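Local coordinates for myosin-4 (Saccharomyces cerevisiae, PDB 3MMI), which carries selected mRNAs such as ASH1 into the yeast bud as a type V myosin motor, recruited to its cargo through the adaptor SHE3, at residues L138-L141 / E142-L146; R252-S255 / W256-R260; E287-L290 / L291-W295. All coordinates share one frame; numbering follows the deposited sequence.

Contact 1 (L138-L141 / E142-L146)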
loop_
_atom_site.group_PDB
_atom_site.type_symbol
_atom_site.label_atom_id
_atom_site.label_comp_id
_atom_site.label_asym_id
_atom_site.label_seq_id
_atom_site.Cartn_x
_atom_site.Cartn_y
_atom_site.Cartn_z
ATOM N N LEU A 138 5.929 -7.723 26.630
ATOM C CA LEU A 138 6.737 -7.345 25.517
ATOM C C LEU A 138 6.205 -8.061 24.287
ATOM O O LEU A 138 6.215 -7.520 23.170
ATOM C CB LEU A 138 8.196 -7.691 25.742
ATOM C CG LEU A 138 9.006 -6.856 26.758
ATOM C CD1 LEU A 138 10.322 -7.577 26.851
ATOM C CD2 LEU A 138 9.208 -5.435 26.238
ATOM N N ASN A 139 5.734 -9.283 24.491
ATOM C CA ASN A 139 5.043 -10.024 23.443
ATOM C C ASN A 139 3.849 -9.268 22.920
ATOM O O ASN A 139 3.644 -9.169 21.699
ATOM C CB ASN A 139 4.583 -11.369 23.953
ATOM C CG ASN A 139 4.377 -12.364 22.838
ATOM O OD1 ASN A 139 5.324 -12.761 22.148
ATOM N ND2 ASN A 139 3.138 -12.759 22.647
ATOM N N ASP A 140 3.128 -8.632 23.828
ATOM C CA ASP A 140 1.940 -7.931 23.459
ATOM C C ASP A 140 2.339 -6.653 22.806
ATOM O O ASP A 140 1.645 -6.206 21.897
ATOM C CB ASP A 140 1.109 -7.658 24.687
ATOM C CG ASP A 140 -0.204 -7.016 24.393
ATOM O OD1 ASP A 140 -1.104 -7.657 23.832
ATOM O OD2 ASP A 140 -0.368 -5.865 24.742
ATOM N N LEU A 141 3.443 -6.047 23.275
ATOM C CA LEU A 141 3.876 -4.750 22.757
ATOM C C LEU A 141 4.215 -4.964 21.268
ATOM O O LEU A 141 3.905 -4.155 20.406
ATOM C CB LEU A 141 5.070 -4.214 23.587
ATOM C CG LEU A 141 5.773 -2.957 23.088
ATOM C CD1 LEU A 141 4.864 -1.769 23.176
ATOM C CD2 LEU A 141 7.060 -2.686 23.874
ATOM N N GLU A 142 4.850 -6.083 21.003
ATOM C CA GLU A 142 5.264 -6.389 19.682
ATOM C C GLU A 142 4.048 -6.572 18.709
ATOM O O GLU A 142 4.020 -5.998 17.620
ATOM C CB GLU A 142 6.115 -7.617 19.674
ATOM C CG GLU A 142 6.422 -7.983 18.271
ATOM C CD GLU A 142 7.310 -9.185 18.173
ATOM O OE1 GLU A 142 7.768 -9.634 19.190
ATOM O OE2 GLU A 142 7.628 -9.703 17.085
ATOM N N ASN A 143 3.011 -7.276 19.139
ATOM C CA ASN A 143 1.868 -7.434 18.273
ATOM C C ASN A 143 1.092 -6.152 18.115
ATOM O O ASN A 143 0.681 -5.821 16.989
ATOM C CB ASN A 143 0.929 -8.579 18.692
ATOM C CG ASN A 143 1.653 -9.929 18.853
ATOM O OD1 ASN A 143 2.537 -10.290 18.083
ATOM N ND2 ASN A 143 1.254 -10.691 19.887
ATOM N N GLU A 144 0.924 -5.421 19.192
ATOM C CA GLU A 144 0.110 -4.228 19.140
ATOM C C GLU A 144 0.748 -3.043 18.408
ATOM O O GLU A 144 0.088 -2.258 17.789
ATOM C CB GLU A 144 -0.280 -3.817 20.553
ATOM C CG GLU A 144 -1.367 -4.681 21.092
ATOM C CD GLU A 144 -2.694 -4.281 20.539
ATOM O OE1 GLU A 144 -3.027 -3.042 20.644
ATOM O OE2 GLU A 144 -3.371 -5.207 20.021
ATOM N N THR A 145 2.044 -2.886 18.583
ATOM C CA THR A 145 2.818 -1.879 17.887
ATOM C C THR A 145 2.754 -2.171 16.328
ATOM O O THR A 145 2.517 -1.289 15.509
ATOM C CB THR A 145 4.209 -1.984 18.525
ATOM O OG1 THR A 145 4.452 -0.869 19.417
ATOM C CG2 THR A 145 5.227 -2.183 17.612
ATOM N N LEU A 146 2.937 -3.436 15.966
ATOM C CA LEU A 146 2.729 -3.917 14.606
ATOM C C LEU A 146 1.351 -3.583 14.010
ATOM O O LEU A 146 1.271 -3.060 12.874
ATOM C CB LEU A 146 3.003 -5.392 14.530
ATOM C CG LEU A 146 2.997 -5.948 13.113
ATOM C CD1 LEU A 146 4.174 -5.312 12.350
ATOM C CD2 LEU A 146 3.103 -7.445 13.111
#

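Contact 2 (R252-S255 / W256-R260)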
loop_
_atom_site.group_PDB
_atom_site.type_symbol
_atom_site.label_atom_id
_atom_site.label_comp_id
_atom_site.label_asym_id
_atom_site.label_seq_id
_atom_site.Cartn_x
_atom_site.Cartn_y
_atom_site.Cartn_z
ATOM N N ARG A 252 6.413 -1.196 -19.839
ATOM C CA ARG A 252 7.236 -0.064 -19.628
ATOM C C ARG A 252 7.270 0.383 -18.181
ATOM O O ARG A 252 8.348 0.587 -17.652
ATOM C CB ARG A 252 6.728 1.101 -20.494
ATOM C CG ARG A 252 7.819 1.762 -21.178
ATOM C CD ARG A 252 7.335 2.975 -21.972
ATOM N NE ARG A 252 8.398 3.962 -22.060
ATOM C CZ ARG A 252 8.348 5.053 -22.844
ATOM N NH1 ARG A 252 7.314 5.295 -23.667
ATOM N NH2 ARG A 252 9.370 5.854 -22.859
ATOM N N LEU A 253 6.102 0.612 -17.566
ATOM C CA LEU A 253 6.007 0.937 -16.115
ATOM C C LEU A 253 6.739 -0.090 -15.255
ATOM O O LEU A 253 7.454 0.267 -14.292
ATOM C CB LEU A 253 4.539 0.996 -15.718
ATOM C CG LEU A 253 4.277 1.404 -14.281
ATOM C CD1 LEU A 253 2.973 2.266 -14.242
ATOM C CD2 LEU A 253 4.259 0.176 -13.423
ATOM N N VAL A 254 6.556 -1.365 -15.576
ATOM C CA VAL A 254 7.081 -2.444 -14.737
ATOM C C VAL A 254 8.661 -2.660 -14.867
ATOM O O VAL A 254 9.284 -3.152 -13.967
ATOM C CB VAL A 254 6.345 -3.754 -15.072
ATOM C CG1 VAL A 254 7.224 -4.926 -15.095
ATOM C CG2 VAL A 254 5.232 -3.935 -14.113
ATOM N N SER A 255 9.187 -2.304 -16.047
ATOM C CA SER A 255 10.612 -2.310 -16.334
ATOM C C SER A 255 11.471 -1.589 -15.246
ATOM O O SER A 255 12.478 -2.128 -14.875
ATOM C CB SER A 255 10.912 -1.765 -17.739
ATOM O OG SER A 255 10.733 -0.364 -17.777
ATOM N N TRP A 256 11.003 -0.467 -14.663
ATOM C CA TRP A 256 11.700 0.180 -13.558
ATOM C C TRP A 256 11.842 -0.754 -12.320
ATOM O O TRP A 256 12.874 -0.779 -11.634
ATOM C CB TRP A 256 10.995 1.481 -13.141
ATOM C CG TRP A 256 11.827 2.255 -12.187
ATOM C CD1 TRP A 256 12.729 3.308 -12.507
ATOM C CD2 TRP A 256 11.874 2.130 -10.758
ATOM N NE1 TRP A 256 13.326 3.779 -11.336
ATOM C CE2 TRP A 256 12.841 3.078 -10.269
ATOM C CE3 TRP A 256 11.225 1.309 -9.842
ATOM C CZ2 TRP A 256 13.131 3.224 -8.922
ATOM C CZ3 TRP A 256 11.545 1.437 -8.476
ATOM C CH2 TRP A 256 12.466 2.413 -8.038
ATOM N N PHE A 257 10.766 -1.469 -11.990
ATOM C CA PHE A 257 10.731 -2.251 -10.739
ATOM C C PHE A 257 11.545 -3.497 -10.905
ATOM O O PHE A 257 11.822 -4.230 -9.946
ATOM C CB PHE A 257 9.303 -2.645 -10.351
ATOM C CG PHE A 257 8.499 -1.519 -9.911
ATOM C CD1 PHE A 257 7.869 -0.742 -10.819
ATOM C CD2 PHE A 257 8.452 -1.176 -8.588
ATOM C CE1 PHE A 257 7.173 0.360 -10.442
ATOM C CE2 PHE A 257 7.735 -0.098 -8.173
ATOM C CZ PHE A 257 7.100 0.697 -9.102
ATOM N N GLU A 258 11.911 -3.792 -12.133
ATOM C CA GLU A 258 12.318 -5.178 -12.307
ATOM C C GLU A 258 13.676 -5.593 -11.736
ATOM O O GLU A 258 13.758 -6.640 -11.117
ATOM C CB GLU A 258 12.099 -5.668 -13.730
ATOM C CG GLU A 258 11.052 -6.735 -13.760
ATOM C CD GLU A 258 10.522 -7.066 -15.162
ATOM O OE1 GLU A 258 10.958 -6.507 -16.226
ATOM O OE2 GLU A 258 9.602 -7.914 -15.192
ATOM N N PRO A 259 14.728 -4.764 -11.917
ATOM C CA PRO A 259 15.970 -5.070 -11.194
ATOM C C PRO A 259 15.886 -4.852 -9.650
ATOM O O PRO A 259 16.941 -4.678 -9.018
ATOM C CB PRO A 259 16.964 -4.066 -11.810
ATOM C CG PRO A 259 16.102 -2.912 -12.250
ATOM C CD PRO A 259 14.854 -3.583 -12.787
ATOM N N ARG A 260 14.682 -4.856 -9.038
ATOM C CA ARG A 260 14.538 -4.332 -7.645
ATOM C C ARG A 260 13.775 -5.230 -6.698
ATOM O O ARG A 260 14.009 -5.255 -5.477
ATOM C CB ARG A 260 13.863 -2.975 -7.653
ATOM C CG ARG A 260 14.527 -2.075 -8.592
ATOM C CD ARG A 260 14.049 -0.726 -8.347
ATOM N NE ARG A 260 15.109 0.154 -7.852
ATOM C CZ ARG A 260 15.917 0.829 -8.672
ATOM N NH1 ARG A 260 15.733 0.712 -10.009
ATOM N NH2 ARG A 260 16.865 1.635 -8.149
#

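Contact 3 (E287-L290 / L291-W295)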
loop_
_atom_site.group_PDB
_atom_site.type_symbol
_atom_site.label_atom_id
_atom_site.label_comp_id
_atom_site.label_asym_id
_atom_site.label_seq_id
_atom_site.Cartn_x
_atom_site.Cartn_y
_atom_site.Cartn_z
ATOM N N GLU A 287 -15.582 -22.286 -25.375
ATOM C CA GLU A 287 -14.271 -21.716 -25.038
ATOM C C GLU A 287 -14.221 -20.830 -23.868
ATOM O O GLU A 287 -13.269 -20.992 -23.087
ATOM C CB GLU A 287 -13.713 -20.912 -26.177
ATOM C CG GLU A 287 -14.114 -21.510 -27.396
ATOM C CD GLU A 287 -13.555 -20.820 -28.610
ATOM O OE1 GLU A 287 -13.885 -19.596 -28.845
ATOM O OE2 GLU A 287 -12.814 -21.539 -29.335
ATOM N N PHE A 288 -15.277 -19.940 -23.737
ATOM C CA PHE A 288 -15.384 -18.965 -22.663
ATOM C C PHE A 288 -15.439 -19.713 -21.368
ATOM O O PHE A 288 -14.838 -19.247 -20.422
ATOM C CB PHE A 288 -16.602 -18.032 -22.881
ATOM C CG PHE A 288 -16.720 -16.965 -21.871
ATOM C CD1 PHE A 288 -16.108 -15.751 -22.117
ATOM C CD2 PHE A 288 -17.358 -17.171 -20.675
ATOM C CE1 PHE A 288 -16.139 -14.756 -21.249
ATOM C CE2 PHE A 288 -17.377 -16.039 -19.726
ATOM C CZ PHE A 288 -16.737 -14.858 -20.034
ATOM N N LYS A 289 -16.215 -20.815 -21.317
ATOM C CA LYS A 289 -16.466 -21.495 -20.040
ATOM C C LYS A 289 -15.180 -22.120 -19.629
ATOM O O LYS A 289 -14.766 -22.118 -18.468
ATOM C CB LYS A 289 -17.546 -22.591 -20.144
ATOM C CG LYS A 289 -19.039 -22.060 -19.898
ATOM C CD LYS A 289 -20.130 -23.013 -20.350
ATOM C CE LYS A 289 -20.582 -23.967 -19.262
ATOM N NZ LYS A 289 -22.115 -24.078 -19.249
ATOM N N LEU A 290 -14.500 -22.602 -20.647
ATOM C CA LEU A 290 -13.170 -23.177 -20.427
ATOM C C LEU A 290 -12.179 -22.189 -19.858
ATOM O O LEU A 290 -11.440 -22.528 -18.918
ATOM C CB LEU A 290 -12.589 -23.820 -21.676
ATOM C CG LEU A 290 -12.912 -25.229 -22.109
ATOM C CD1 LEU A 290 -11.644 -25.685 -22.826
ATOM C CD2 LEU A 290 -13.214 -26.168 -20.912
ATOM N N LEU A 291 -12.255 -20.953 -20.362
ATOM C CA LEU A 291 -11.393 -19.895 -19.836
ATOM C C LEU A 291 -11.765 -19.316 -18.496
ATOM O O LEU A 291 -10.848 -19.123 -17.664
ATOM C CB LEU A 291 -11.166 -18.861 -20.890
ATOM C CG LEU A 291 -10.272 -19.372 -22.039
ATOM C CD1 LEU A 291 -10.274 -18.479 -23.273
ATOM C CD2 LEU A 291 -8.812 -19.519 -21.633
ATOM N N PHE A 292 -13.067 -19.134 -18.183
ATOM C CA PHE A 292 -13.445 -18.321 -16.983
ATOM C C PHE A 292 -14.267 -18.982 -15.869
ATOM O O PHE A 292 -14.469 -18.385 -14.779
ATOM C CB PHE A 292 -14.190 -17.102 -17.507
ATOM C CG PHE A 292 -13.340 -16.253 -18.411
ATOM C CD1 PHE A 292 -12.385 -15.371 -17.848
ATOM C CD2 PHE A 292 -13.488 -16.348 -19.817
ATOM C CE1 PHE A 292 -11.573 -14.561 -18.705
ATOM C CE2 PHE A 292 -12.696 -15.560 -20.681
ATOM C CZ PHE A 292 -11.711 -14.661 -20.132
ATOM N N ASP A 293 -14.805 -20.194 -16.138
ATOM C CA ASP A 293 -15.508 -20.864 -15.072
ATOM C C ASP A 293 -14.471 -21.198 -14.032
ATOM O O ASP A 293 -13.444 -21.824 -14.355
ATOM C CB ASP A 293 -16.155 -22.163 -15.604
ATOM C CG ASP A 293 -17.521 -21.930 -16.289
ATOM O OD1 ASP A 293 -18.042 -20.799 -16.391
ATOM O OD2 ASP A 293 -18.103 -22.912 -16.754
ATOM N N PHE A 294 -14.726 -20.886 -12.789
ATOM C CA PHE A 294 -13.799 -21.281 -11.703
ATOM C C PHE A 294 -12.437 -20.655 -11.921
ATOM O O PHE A 294 -11.411 -21.281 -11.650
ATOM C CB PHE A 294 -13.580 -22.814 -11.542
ATOM C CG PHE A 294 -14.684 -23.678 -12.048
ATOM C CD1 PHE A 294 -16.024 -23.491 -11.650
ATOM C CD2 PHE A 294 -14.385 -24.720 -12.932
ATOM C CE1 PHE A 294 -17.074 -24.368 -12.180
ATOM C CE2 PHE A 294 -15.415 -25.577 -13.445
ATOM C CZ PHE A 294 -16.759 -25.382 -13.075
ATOM N N TRP A 295 -12.473 -19.397 -12.369
ATOM C CA TRP A 295 -11.333 -18.539 -12.513
ATOM C C TRP A 295 -11.701 -17.242 -11.801
ATOM O O TRP A 295 -12.610 -16.515 -12.201
ATOM C CB TRP A 295 -11.116 -18.375 -14.019
ATOM C CG TRP A 295 -9.921 -17.517 -14.449
ATOM C CD1 TRP A 295 -8.664 -17.984 -14.888
ATOM C CD2 TRP A 295 -9.849 -16.060 -14.535
ATOM N NE1 TRP A 295 -7.853 -16.927 -15.203
ATOM C CE2 TRP A 295 -8.542 -15.740 -14.996
ATOM C CE3 TRP A 295 -10.732 -15.026 -14.237
ATOM C CZ2 TRP A 295 -8.139 -14.405 -15.210
ATOM C CZ3 TRP A 295 -10.377 -13.785 -14.439
ATOM C CH2 TRP A 295 -9.068 -13.437 -14.926
#

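Contact 1 (L138-L141 / E142-L146)
D140 and E144, one helical turn apart, run side by side and point the same way, their carboxylate planes nearly parallel, 8° apart. The touch is made by carbon: E144 CG lies 4.0 Å from D140 OD2, and E144 CB also comes close to D140 O. The charged ends do not meet; D140 OD1 and E144 OE2 are 5.1 Å apart, and two like charges that close would probably disfavour each other mildly. E142, by contrast, has a partner of opposite charge: its chain stretches out fully extended, and OE1 makes a salt bridge to K119. At its root, E142 CB is 3.5 Å from L138 O.

The amide pair is N139 and N143. Here the side chains cross and the amides are turned almost perpendicular, 82° between planes, with N139 ND2 3.9 Å from N143 ND2. N143 has CG beside its own backbone N (chi1 -54°), which brings the amide back toward N139 O; its ND2 approaches N139 O at 3.4 Å, at an angle too poor for a hydrogen bond.

On the buried side of the helix a methyl of L141 sits beside the T145 hydroxyl, CD1 3.9 Å from T145 OG1. T145 also meets L111 and P112, and L138 packs against Q118, K119 and Y122.

Beneath the side chains run the backbone bonds. E142 N donates to L138 O at 2.9 Å, N143 N to N139 O and E144 N to D140 O; the bond from T145 N to L141 O is less certain because that oxygen sits too close to a neighbour.

This is the i to i+4 pattern of an amphipathic alpha-helix in the all-helical globular tail, with N139, D140, N143 and E144 outward, L138 and T145 turned to helix 111-119, and E142 at the border reaching K119.

Contact 2 (R252-S255 / W256-R260)
F257 and L253 make the tight side of this helix end. The F257 ring brings its edge to the backbone of L253, with CD1 3.6 Å from L253 O, while CE1 reaches L253 CD2 at 4.2 Å. Over the centre of that same ring stands W256 CE3, 3.8 Å above the plane. The indole carries R260 on one face: W256 CZ2 lies 3.6 Å above the guanidinium plane, over its centre.

The solvent side, formed by S255, E258 and P259, is slacker. V254 is buried, and only its CG1 meets the exposed E258 carboxylate, at 3.8 Å from E258 OE2; P259 CD rests near S255 O. The backbone changes habit here: F257 N bonds only weakly to V254 O, and E258 N reaches S255 O at 3.3 Å from above the carbonyl plane, both three residues back. S255 turns its hydroxyl back along the helix (chi1 73°), where OG donates to R252 O at 2.6 Å.

R252 leaves the contact for S183 and D185. W256 lies edge-to-face with F216, and F257 packs on L195, F216 and L220, so helices 185-204 and 209-234 receive the aromatic side of helix 240-257, while V264 and L268 cover V254.

Contact 3 (E287-L290 / L291-W295)
The C-terminal end of helix 285-292, where the chain leaves the helix through a type II beta turn from F292 to W295, is built round the F288 and F292 rings. F292 CD2 stands over the centre of the F288 face, 3.4 Å from F288 CE1. The ring planes are oblique, 35° apart. F288 has CG anti to its backbone N (chi1 -176°), which swings the ring forward along the helix beneath F292. The F292 ring also presents its edge to F288 O, with CD2 at 3.3 Å. A leucine at F288 has no flat face for F292 CD2, and the F292 ring would probably be left freer to turn, with a gap opened beside it.

On the polar side, D293 OD2 lies along the aliphatic stem of K289, 3.4 Å from K289 CG, while K289 NZ stays 4.9 Å away. L291 N, F292 N and D293 N donate to E287 O, F288 O and K289 O.

The chemistry thus divides in two: F288 packs on helices 300-308 and 322-338 and F292 on I303, while the hydrogen-bond partner of D293 OD1 is the Y327 hydroxyl, and any attraction to the lysine is likely to act only at a distance.

In the fold
From the N terminus the three contacts come strictly in series, none nested in another and none crossing. Each lies within one continuous run of chain, so none closes a long loop. Contact 1 sits early in the long helix 132-168 and faces helix 111-119. Contact 2 lies on the opposite side of the chain's centre, their centres about 35 Å apart, where helix 240-257 runs out against helices 185-204 and 209-234. Contact 3 ends helix 285-292 beside helices 300-308 and 322-338, its centre about 31 Å from contact 2 and 45 Å from contact 1. Together they sample three separate helix neighbourhoods of the elongated globular tail, one mid-helix and two at helix ends.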